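Local atomic coordinates of alkaline phosphatase D (Bacillus subtilis, PDB entry 2YEQ), a protein that hydrolyses phosphate esters, releasing phosphate from phosphomonoesters and acting as a phosphodiesterase, with an active site that holds iron and calcium. Residues 80-92 with 99-111. Numbering follows the deposited sequence.
Sequences DGLEPNKVYYYRF and SPVGKTKTLPAPG. With PE5 (3,6,9,12,15,18,21,24-octaoxahexacosan-1-ol), chain P; PE5 (3,6,9,12,15,18,21,24-octaoxahexacosan-1-ol), chain B.
Paired antiparallel hydrogen bonds join Tyr88 to Thr104 and Tyr90 to Gly102, in each case N to O both ways; Gly102 N to Tyr90 O is 2.8 Å. Toward the turn the pairing changes character. Ser99 N still donates to Phe92 O, but the return bond from Phe92 N ends on the hydroxyl, Ser99 OG, at 2.8 Å, and that hydroxyl in turn donates to Pro100 O. At the other end Thr106 OG1 plays a similar part: lying between its own N and carbonyl carbon (chi1 51°), it donates to a lone pair of Glu83 O at 2.6 Å and accepts a nearly straight bond from Lys86 N. Asn85 N donates to Leu107 O.

The two segments belong to the beta hairpin of strands 87-94 and 97-105, in the four-stranded antiparallel sheet of the PhoD N-terminal domain; 97-105 is an outermost strand and 87-94 also pairs with 44-51.

On the face that meets strands 13-16 and 23-28, the Tyr90 ring folds across its neighbour. Its CG, set between the backbone N and the carbonyl carbon (chi1 66°), turns the ring over Gly102, whose CA sits 3.7 Å from the ring centroid in a CH-pi contact. The ring lies directly against the glycine backbone, Tyr90 CE1 to Gly102 C being 3.3 Å. A water links Tyr90 OH to Lys103 O. Thr104 CG2 packs on Tyr88 CB, while its OG1 bonds to Ser15.

On the opposite face, the extended Lys103 chain runs alongside the Tyr89 ring, CG 3.8 Å from CE2, and NZ bonds to a polyether. Farther along, Lys105 NZ reaches Asn85 OD1 at 2.7 Å, almost in line with the C=O, and also forms a salt bridge with Asp144.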
# COMPACT_ATOMS: atom_id res chain seq x y z
N ASP A 80 -2.09 -5.23 24.73
CA ASP A 80 -1.76 -3.98 25.39
C ASP A 80 -0.89 -4.23 26.63
O ASP A 80 -0.45 -5.36 26.85
CB ASP A 80 -3.02 -3.20 25.72
CG ASP A 80 -3.92 -3.91 26.72
OD1 ASP A 80 -3.59 -5.02 27.19
OD2 ASP A 80 -4.98 -3.33 27.01
N GLY A 81 -0.63 -3.19 27.41
CA GLY A 81 0.24 -3.29 28.58
C GLY A 81 1.70 -3.47 28.19
O GLY A 81 2.45 -4.09 28.92
N LEU A 82 2.09 -2.95 27.03
CA LEU A 82 3.45 -3.09 26.54
C LEU A 82 4.24 -1.82 26.79
O LEU A 82 3.69 -0.77 27.08
CB LEU A 82 3.47 -3.41 25.04
CG LEU A 82 2.70 -4.64 24.56
CD1 LEU A 82 2.81 -4.80 23.03
CD2 LEU A 82 3.22 -5.90 25.27
N GLU A 83 5.56 -1.92 26.66
CA GLU A 83 6.44 -0.77 26.83
C GLU A 83 6.74 -0.14 25.48
O GLU A 83 6.74 -0.83 24.47
CB GLU A 83 7.77 -1.20 27.46
CG GLU A 83 7.66 -1.83 28.86
CD GLU A 83 9.03 -2.29 29.36
OE1 GLU A 83 9.82 -1.41 29.76
OE2 GLU A 83 9.31 -3.52 29.33
N PRO A 84 7.09 1.15 25.47
CA PRO A 84 7.33 1.86 24.21
C PRO A 84 8.67 1.57 23.56
O PRO A 84 9.63 1.22 24.22
CB PRO A 84 7.22 3.32 24.59
CG PRO A 84 7.55 3.36 26.02
CD PRO A 84 7.05 2.07 26.61
N ASN A 85 8.70 1.68 22.24
CA ASN A 85 9.88 1.47 21.44
C ASN A 85 10.61 0.17 21.73
O ASN A 85 11.84 0.14 21.78
CB ASN A 85 10.81 2.66 21.62
CG ASN A 85 11.74 2.87 20.45
OD1 ASN A 85 11.55 2.35 19.36
ND2 ASN A 85 12.79 3.63 20.69
N LYS A 86 9.85 -0.90 21.90
CA LYS A 86 10.41 -2.19 22.28
C LYS A 86 10.00 -3.30 21.32
O LYS A 86 8.83 -3.38 20.92
CB LYS A 86 9.94 -2.55 23.69
CG LYS A 86 10.63 -3.78 24.25
CD LYS A 86 10.46 -3.90 25.76
CE LYS A 86 11.77 -4.30 26.47
NZ LYS A 86 12.52 -5.40 25.80
N VAL A 87 10.96 -4.15 20.98
CA VAL A 87 10.75 -5.32 20.14
C VAL A 87 10.12 -6.41 20.96
O VAL A 87 10.56 -6.67 22.09
CB VAL A 87 12.07 -5.84 19.57
CG1 VAL A 87 11.89 -7.19 18.84
CG2 VAL A 87 12.68 -4.79 18.65
N TYR A 88 9.09 -7.06 20.40
CA TYR A 88 8.50 -8.23 21.05
C TYR A 88 8.35 -9.36 20.06
O TYR A 88 8.40 -9.14 18.84
CB TYR A 88 7.14 -7.90 21.62
CG TYR A 88 7.14 -6.92 22.77
CD1 TYR A 88 7.29 -7.37 24.09
CD2 TYR A 88 6.94 -5.57 22.56
CE1 TYR A 88 7.25 -6.50 25.15
CE2 TYR A 88 6.89 -4.68 23.63
CZ TYR A 88 7.05 -5.15 24.92
OH TYR A 88 6.99 -4.28 25.98
N TYR A 89 8.18 -10.56 20.60
CA TYR A 89 7.87 -11.74 19.82
C TYR A 89 6.48 -12.20 20.21
O TYR A 89 6.03 -11.96 21.36
CB TYR A 89 8.90 -12.84 20.06
CG TYR A 89 10.27 -12.39 19.62
CD1 TYR A 89 11.09 -11.69 20.50
CD2 TYR A 89 10.71 -12.60 18.33
CE1 TYR A 89 12.34 -11.23 20.10
CE2 TYR A 89 11.96 -12.15 17.90
CZ TYR A 89 12.77 -11.47 18.80
OH TYR A 89 14.01 -11.00 18.42
N TYR A 90 5.78 -12.83 19.26
CA TYR A 90 4.43 -13.30 19.51
C TYR A 90 4.17 -14.60 18.79
O TYR A 90 4.82 -14.91 17.79
CB TYR A 90 3.40 -12.21 19.13
CG TYR A 90 3.36 -11.89 17.65
CD1 TYR A 90 4.22 -10.95 17.10
CD2 TYR A 90 2.45 -12.53 16.80
CE1 TYR A 90 4.20 -10.68 15.76
CE2 TYR A 90 2.42 -12.25 15.45
CZ TYR A 90 3.28 -11.33 14.93
OH TYR A 90 3.28 -11.07 13.59
N ARG A 91 3.22 -15.37 19.30
CA ARG A 91 2.78 -16.60 18.64
C ARG A 91 1.41 -17.00 19.13
O ARG A 91 0.95 -16.52 20.17
CB ARG A 91 3.77 -17.74 18.87
CG ARG A 91 3.74 -18.23 20.27
CD ARG A 91 4.65 -19.43 20.49
NE ARG A 91 4.73 -19.69 21.93
CZ ARG A 91 5.55 -20.57 22.48
NH1 ARG A 91 6.40 -21.27 21.74
NH2 ARG A 91 5.54 -20.72 23.80
N PHE A 92 0.78 -17.87 18.36
CA PHE A 92 -0.55 -18.37 18.66
C PHE A 92 -0.49 -19.87 18.85
O PHE A 92 0.37 -20.54 18.27
CB PHE A 92 -1.51 -18.07 17.51
CG PHE A 92 -1.69 -16.61 17.20
CD1 PHE A 92 -2.67 -15.87 17.84
CD2 PHE A 92 -0.88 -15.99 16.27
CE1 PHE A 92 -2.85 -14.53 17.54
CE2 PHE A 92 -1.05 -14.63 15.96
CZ PHE A 92 -2.04 -13.91 16.60
N SER A 99 1.60 -21.62 15.86
CA SER A 99 1.88 -20.75 14.72
C SER A 99 3.38 -20.50 14.57
O SER A 99 4.16 -20.70 15.51
CB SER A 99 1.17 -19.40 14.90
OG SER A 99 1.81 -18.56 15.86
N PRO A 100 3.81 -20.07 13.39
CA PRO A 100 5.10 -19.40 13.32
C PRO A 100 5.22 -18.28 14.36
O PRO A 100 4.22 -17.68 14.78
CB PRO A 100 5.14 -18.83 11.91
CG PRO A 100 4.09 -19.55 11.15
CD PRO A 100 3.06 -19.91 12.13
N VAL A 101 6.45 -17.99 14.76
CA VAL A 101 6.72 -16.91 15.68
C VAL A 101 6.82 -15.61 14.87
O VAL A 101 7.45 -15.55 13.83
CB VAL A 101 8.02 -17.15 16.47
CG1 VAL A 101 8.37 -15.91 17.31
CG2 VAL A 101 7.90 -18.42 17.35
N GLY A 102 6.18 -14.57 15.36
CA GLY A 102 6.26 -13.28 14.73
C GLY A 102 7.09 -12.34 15.57
O GLY A 102 7.26 -12.52 16.79
N LYS A 103 7.62 -11.32 14.90
CA LYS A 103 8.33 -10.24 15.55
C LYS A 103 7.65 -8.90 15.30
O LYS A 103 7.25 -8.59 14.17
CB LYS A 103 9.75 -10.21 15.01
CG LYS A 103 10.71 -9.27 15.68
CD LYS A 103 12.10 -9.56 15.06
CE LYS A 103 13.21 -8.66 15.55
NZ LYS A 103 14.43 -8.91 14.70
N THR A 104 7.57 -8.10 16.33
CA THR A 104 6.94 -6.81 16.23
C THR A 104 7.63 -5.75 17.08
O THR A 104 8.60 -6.04 17.78
CB THR A 104 5.45 -6.91 16.61
OG1 THR A 104 4.79 -5.72 16.17
CG2 THR A 104 5.25 -7.11 18.12
N LYS A 105 7.11 -4.52 17.04
CA LYS A 105 7.75 -3.42 17.76
C LYS A 105 6.79 -2.27 18.02
O LYS A 105 6.12 -1.79 17.10
CB LYS A 105 8.95 -2.92 16.98
CG LYS A 105 9.81 -1.92 17.76
CD LYS A 105 10.94 -1.42 16.88
CE LYS A 105 11.78 -0.36 17.55
NZ LYS A 105 11.47 0.99 17.00
N THR A 106 6.69 -1.87 19.28
CA THR A 106 5.82 -0.77 19.66
C THR A 106 6.43 0.57 19.21
O THR A 106 7.63 0.68 18.96
CB THR A 106 5.58 -0.69 21.19
OG1 THR A 106 6.84 -0.73 21.87
CG2 THR A 106 4.66 -1.81 21.68
N LEU A 107 5.59 1.59 19.11
CA LEU A 107 6.06 2.94 18.79
C LEU A 107 6.78 3.56 20.00
O LEU A 107 6.52 3.19 21.14
CB LEU A 107 4.88 3.84 18.44
CG LEU A 107 4.02 3.45 17.23
CD1 LEU A 107 2.98 4.55 17.01
CD2 LEU A 107 4.88 3.23 16.02
N PRO A 108 7.63 4.55 19.76
CA PRO A 108 8.13 5.41 20.84
C PRO A 108 6.99 6.10 21.58
O PRO A 108 5.90 6.28 21.02
CB PRO A 108 8.97 6.47 20.11
CG PRO A 108 9.33 5.88 18.82
CD PRO A 108 8.22 4.90 18.46
N ALA A 109 7.25 6.47 22.82
CA ALA A 109 6.30 7.26 23.60
C ALA A 109 6.00 8.55 22.84
O ALA A 109 6.87 9.07 22.15
CB ALA A 109 6.87 7.56 25.00
N PRO A 110 4.76 9.03 22.90
CA PRO A 110 4.42 10.27 22.21
C PRO A 110 5.39 11.39 22.60
O PRO A 110 5.72 11.53 23.79
CB PRO A 110 3.00 10.59 22.71
CG PRO A 110 2.56 9.45 23.56
CD PRO A 110 3.77 8.67 23.94
N GLY A 111 5.88 12.13 21.62
CA GLY A 111 6.84 13.20 21.88
C GLY A 111 8.27 12.75 22.22
O GLY A 111 9.14 13.60 22.36
C50 PE5 P . 7.86 -22.98 25.12
O1 PE5 P . 8.20 -23.02 23.73
C1 PE5 P . 9.19 -22.04 23.35
C2 PE5 P . 9.59 -22.22 21.88
O2 PE5 P . 9.36 -21.02 21.13
C3 PE5 P . 9.71 -21.08 19.73
C4 PE5 P . 8.56 -21.57 18.83
O3 PE5 P . 7.25 -21.32 19.35
C50 PE5 B . 16.96 -11.24 16.80
O1 PE5 B . 15.79 -11.55 16.04
C1 PE5 B . 16.10 -12.44 14.96
C2 PE5 B . 14.87 -12.73 14.11
O2 PE5 B . 14.44 -11.52 13.47
C3 PE5 B . 14.09 -11.66 12.10
C4 PE5 B . 13.60 -10.33 11.59
O HOH W 1 5.04 -9.08 12.72